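Local coordinates for Non-structural protein 3 (Porcine deltacoronavirus, PDB 6LN0) that joins a macro domain that probably binds ADP-ribose to a zinc-bearing papain-like protease domain thought to cleave the viral polyprotein, at residues I49-C61 and D74-H88. Sequence-based numbering, arbitrary orientation.
Sequences IAKLAGPKYQEYC and DSFDAKKLGVACILH
Phe76 lays one face of its ring over the backbone of Tyr57: Tyr57 CA stands 3.8 Å from the ring centroid and only 3° off the normal, a CH-pi contact. The Tyr57 ring turns its edge to that face from an offset position, with planes at 73°. The chi1 torsion of Tyr57 places CG opposite the backbone N, which sends the ring inward past Ile86, whose CD1 lies 3.7 Å from Tyr57 CE1 and also packs on Ala53 CB and Ile49 CG2. At the far end Tyr57 OH and His88 NE2 share a hydrogen bond of 2.9 Å. The two rings meet rim to rim, nearly coplanar at 16°, and Leu71 O binds His88 ND1, so both ring nitrogens are engaged. Where one helix gives way to the next, Asp77 N donates to Ala53 O (2.7 Å), tying the 3-10 segment to the turn at Gly54. Farther out, Leu52 CD2 meets Leu81 CD1 at 3.7 Å. Helices 44-53 and 55-64 thus pack on the macro-domain sheet at the end where edge strand 71-74 pairs antiparallel with strand 83-89, whose other neighbour is strand 29-34.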
# COMPACT_ATOMS: atom_id res chain seq x y z
N ILE A 49 -42.46 -7.74 -22.85
CA ILE A 49 -42.43 -6.47 -23.57
C ILE A 49 -43.58 -6.42 -24.56
O ILE A 49 -44.27 -5.40 -24.68
CB ILE A 49 -41.06 -6.28 -24.26
CG1 ILE A 49 -39.95 -6.12 -23.23
CG2 ILE A 49 -41.09 -5.06 -25.19
CD1 ILE A 49 -38.52 -6.34 -23.80
N ALA A 50 -43.79 -7.52 -25.27
CA ALA A 50 -44.87 -7.62 -26.24
C ALA A 50 -46.22 -7.33 -25.60
O ALA A 50 -47.04 -6.60 -26.17
CB ALA A 50 -44.85 -9.00 -26.90
N LYS A 51 -46.49 -7.89 -24.43
CA LYS A 51 -47.77 -7.60 -23.77
C LYS A 51 -47.71 -6.32 -22.96
O LYS A 51 -48.38 -6.20 -21.92
CB LYS A 51 -48.25 -8.80 -22.94
CG LYS A 51 -47.41 -9.18 -21.75
CD LYS A 51 -48.27 -9.86 -20.68
CE LYS A 51 -49.23 -8.87 -20.05
NZ LYS A 51 -48.59 -7.54 -19.79
N LEU A 52 -46.91 -5.38 -23.41
CA LEU A 52 -46.78 -4.08 -22.78
C LEU A 52 -46.88 -3.02 -23.87
O LEU A 52 -47.36 -1.90 -23.64
CB LEU A 52 -45.46 -3.97 -22.03
CG LEU A 52 -45.48 -3.76 -20.51
CD1 LEU A 52 -44.10 -3.34 -20.02
CD2 LEU A 52 -46.50 -2.72 -20.12
N ALA A 53 -46.40 -3.39 -25.05
CA ALA A 53 -46.43 -2.54 -26.21
C ALA A 53 -47.74 -2.65 -26.97
O ALA A 53 -48.11 -1.72 -27.69
CB ALA A 53 -45.26 -2.89 -27.13
N GLY A 54 -48.43 -3.78 -26.84
CA GLY A 54 -49.75 -3.94 -27.37
C GLY A 54 -49.79 -4.91 -28.53
O GLY A 54 -48.77 -5.48 -28.94
N PRO A 55 -50.98 -5.10 -29.09
CA PRO A 55 -51.14 -6.07 -30.18
C PRO A 55 -50.71 -5.52 -31.53
O PRO A 55 -50.18 -6.26 -32.36
CB PRO A 55 -52.64 -6.39 -30.15
CG PRO A 55 -53.27 -5.24 -29.48
CD PRO A 55 -52.27 -4.66 -28.53
N LYS A 56 -50.93 -4.22 -31.76
CA LYS A 56 -50.40 -3.63 -32.99
C LYS A 56 -48.88 -3.71 -33.02
O LYS A 56 -48.28 -3.87 -34.09
CB LYS A 56 -50.89 -2.18 -33.13
CG LYS A 56 -52.41 -2.02 -33.38
CD LYS A 56 -52.76 -2.13 -34.87
CE LYS A 56 -54.27 -2.12 -35.13
NZ LYS A 56 -54.75 -3.36 -35.83
N TYR A 57 -48.23 -3.65 -31.86
CA TYR A 57 -46.80 -3.92 -31.81
C TYR A 57 -46.49 -5.31 -32.36
O TYR A 57 -45.63 -5.46 -33.25
CB TYR A 57 -46.28 -3.75 -30.38
CG TYR A 57 -44.94 -4.40 -30.12
CD1 TYR A 57 -43.75 -3.75 -30.43
CD2 TYR A 57 -44.86 -5.67 -29.55
CE1 TYR A 57 -42.54 -4.35 -30.20
CE2 TYR A 57 -43.64 -6.27 -29.32
CZ TYR A 57 -42.49 -5.61 -29.64
OH TYR A 57 -41.29 -6.22 -29.41
N GLN A 58 -47.22 -6.33 -31.90
CA GLN A 58 -46.93 -7.69 -32.34
C GLN A 58 -47.21 -7.89 -33.83
O GLN A 58 -46.50 -8.67 -34.49
CB GLN A 58 -47.73 -8.70 -31.52
CG GLN A 58 -47.38 -10.15 -31.85
CD GLN A 58 -45.89 -10.40 -31.75
OE1 GLN A 58 -45.28 -10.22 -30.68
NE2 GLN A 58 -45.28 -10.81 -32.87
N GLU A 59 -48.22 -7.20 -34.38
CA GLU A 59 -48.51 -7.34 -35.81
C GLU A 59 -47.40 -6.74 -36.66
O GLU A 59 -47.02 -7.31 -37.70
CB GLU A 59 -49.86 -6.68 -36.18
CG GLU A 59 -50.94 -6.83 -35.12
CD GLU A 59 -52.30 -6.26 -35.52
OE1 GLU A 59 -53.33 -6.79 -35.03
OE2 GLU A 59 -52.35 -5.28 -36.30
N TYR A 60 -46.88 -5.58 -36.26
CA TYR A 60 -45.80 -4.99 -37.03
C TYR A 60 -44.56 -5.88 -36.99
O TYR A 60 -43.87 -6.04 -38.01
CB TYR A 60 -45.48 -3.57 -36.52
CG TYR A 60 -44.27 -3.01 -37.20
CD1 TYR A 60 -44.27 -2.76 -38.57
CD2 TYR A 60 -43.09 -2.79 -36.50
CE1 TYR A 60 -43.15 -2.28 -39.21
CE2 TYR A 60 -41.95 -2.30 -37.12
CZ TYR A 60 -41.98 -2.04 -38.47
OH TYR A 60 -40.84 -1.56 -39.08
N CYS A 61 -44.30 -6.54 -35.86
CA CYS A 61 -43.18 -7.49 -35.82
C CYS A 61 -43.35 -8.63 -36.82
O CYS A 61 -42.38 -9.06 -37.45
CB CYS A 61 -43.00 -8.05 -34.40
SG CYS A 61 -42.45 -6.84 -33.18
N ASP A 74 -40.85 1.55 -32.72
CA ASP A 74 -41.58 2.43 -31.82
C ASP A 74 -42.06 1.62 -30.61
O ASP A 74 -42.10 0.40 -30.63
CB ASP A 74 -42.75 3.06 -32.57
CG ASP A 74 -43.38 4.22 -31.82
OD1 ASP A 74 -44.04 3.97 -30.80
OD2 ASP A 74 -43.23 5.37 -32.26
N SER A 75 -42.41 2.31 -29.54
CA SER A 75 -42.85 1.61 -28.33
C SER A 75 -44.37 1.42 -28.23
O SER A 75 -44.83 0.85 -27.24
CB SER A 75 -42.36 2.35 -27.11
OG SER A 75 -42.73 3.71 -27.23
N PHE A 76 -45.14 1.91 -29.20
CA PHE A 76 -46.58 1.70 -29.24
C PHE A 76 -47.25 1.98 -27.90
O PHE A 76 -47.15 3.10 -27.38
CB PHE A 76 -46.89 0.28 -29.71
CG PHE A 76 -46.49 0.03 -31.14
CD1 PHE A 76 -45.18 -0.23 -31.47
CD2 PHE A 76 -47.44 0.06 -32.16
CE1 PHE A 76 -44.81 -0.46 -32.77
CE2 PHE A 76 -47.08 -0.18 -33.47
CZ PHE A 76 -45.75 -0.43 -33.79
N ASP A 77 -47.93 0.98 -27.33
CA ASP A 77 -48.67 1.21 -26.09
C ASP A 77 -47.75 1.59 -24.93
O ASP A 77 -48.14 2.40 -24.08
CB ASP A 77 -49.49 -0.02 -25.72
CG ASP A 77 -50.90 0.01 -26.32
OD1 ASP A 77 -51.72 0.83 -25.83
OD2 ASP A 77 -51.20 -0.77 -27.27
N ALA A 78 -46.53 1.04 -24.90
CA ALA A 78 -45.62 1.30 -23.79
C ALA A 78 -45.11 2.74 -23.76
O ALA A 78 -44.45 3.11 -22.79
CB ALA A 78 -44.42 0.36 -23.85
N LYS A 79 -45.40 3.54 -24.79
CA LYS A 79 -45.01 4.95 -24.76
C LYS A 79 -45.58 5.65 -23.52
O LYS A 79 -44.91 6.52 -22.94
CB LYS A 79 -45.45 5.65 -26.05
CG LYS A 79 -44.88 7.07 -26.24
CD LYS A 79 -44.65 7.38 -27.72
CE LYS A 79 -43.19 7.13 -28.13
NZ LYS A 79 -43.13 6.65 -29.54
N LYS A 80 -46.80 5.27 -23.09
CA LYS A 80 -47.40 5.85 -21.88
C LYS A 80 -46.45 5.76 -20.69
O LYS A 80 -46.50 6.61 -19.79
CB LYS A 80 -48.72 5.14 -21.49
CG LYS A 80 -49.63 4.60 -22.60
CD LYS A 80 -50.62 3.56 -22.04
CE LYS A 80 -51.30 2.73 -23.14
NZ LYS A 80 -52.28 1.69 -22.62
N LEU A 81 -45.61 4.73 -20.66
CA LEU A 81 -44.78 4.46 -19.50
C LEU A 81 -43.45 5.20 -19.51
O LEU A 81 -42.78 5.24 -18.48
CB LEU A 81 -44.54 2.95 -19.37
CG LEU A 81 -45.83 2.20 -19.00
CD1 LEU A 81 -46.04 0.96 -19.86
CD2 LEU A 81 -45.88 1.86 -17.51
N GLY A 82 -43.07 5.81 -20.64
CA GLY A 82 -41.79 6.47 -20.78
C GLY A 82 -40.81 5.77 -21.71
O GLY A 82 -39.63 6.15 -21.73
N VAL A 83 -41.25 4.76 -22.46
CA VAL A 83 -40.40 4.02 -23.38
C VAL A 83 -40.45 4.71 -24.73
O VAL A 83 -41.50 4.72 -25.40
CB VAL A 83 -40.84 2.55 -23.48
CG1 VAL A 83 -39.96 1.80 -24.44
CG2 VAL A 83 -40.81 1.90 -22.12
N ALA A 84 -39.32 5.30 -25.15
CA ALA A 84 -39.28 5.99 -26.43
C ALA A 84 -39.30 5.02 -27.58
O ALA A 84 -39.91 5.29 -28.62
CB ALA A 84 -38.05 6.89 -26.52
N CYS A 85 -38.64 3.87 -27.44
CA CYS A 85 -38.61 2.89 -28.51
C CYS A 85 -38.12 1.56 -27.95
O CYS A 85 -37.68 1.46 -26.80
CB CYS A 85 -37.74 3.36 -29.66
SG CYS A 85 -36.03 3.64 -29.14
N ILE A 86 -38.19 0.53 -28.80
CA ILE A 86 -37.85 -0.84 -28.46
C ILE A 86 -36.79 -1.32 -29.44
O ILE A 86 -36.97 -1.20 -30.65
CB ILE A 86 -39.09 -1.76 -28.51
CG1 ILE A 86 -40.04 -1.41 -27.37
CG2 ILE A 86 -38.71 -3.24 -28.43
CD1 ILE A 86 -41.47 -1.89 -27.58
N LEU A 87 -35.71 -1.88 -28.91
CA LEU A 87 -34.60 -2.35 -29.72
C LEU A 87 -34.54 -3.86 -29.61
O LEU A 87 -34.60 -4.40 -28.50
CB LEU A 87 -33.30 -1.68 -29.26
CG LEU A 87 -31.96 -2.02 -29.89
CD1 LEU A 87 -32.01 -1.93 -31.39
CD2 LEU A 87 -30.86 -1.10 -29.32
N HIS A 88 -34.45 -4.55 -30.74
CA HIS A 88 -34.50 -6.00 -30.79
C HIS A 88 -33.14 -6.53 -31.18
O HIS A 88 -32.59 -6.13 -32.20
CB HIS A 88 -35.54 -6.52 -31.80
CG HIS A 88 -36.92 -6.00 -31.57
ND1 HIS A 88 -37.28 -4.70 -31.85
CD2 HIS A 88 -38.03 -6.61 -31.07
CE1 HIS A 88 -38.56 -4.53 -31.55
NE2 HIS A 88 -39.03 -5.67 -31.06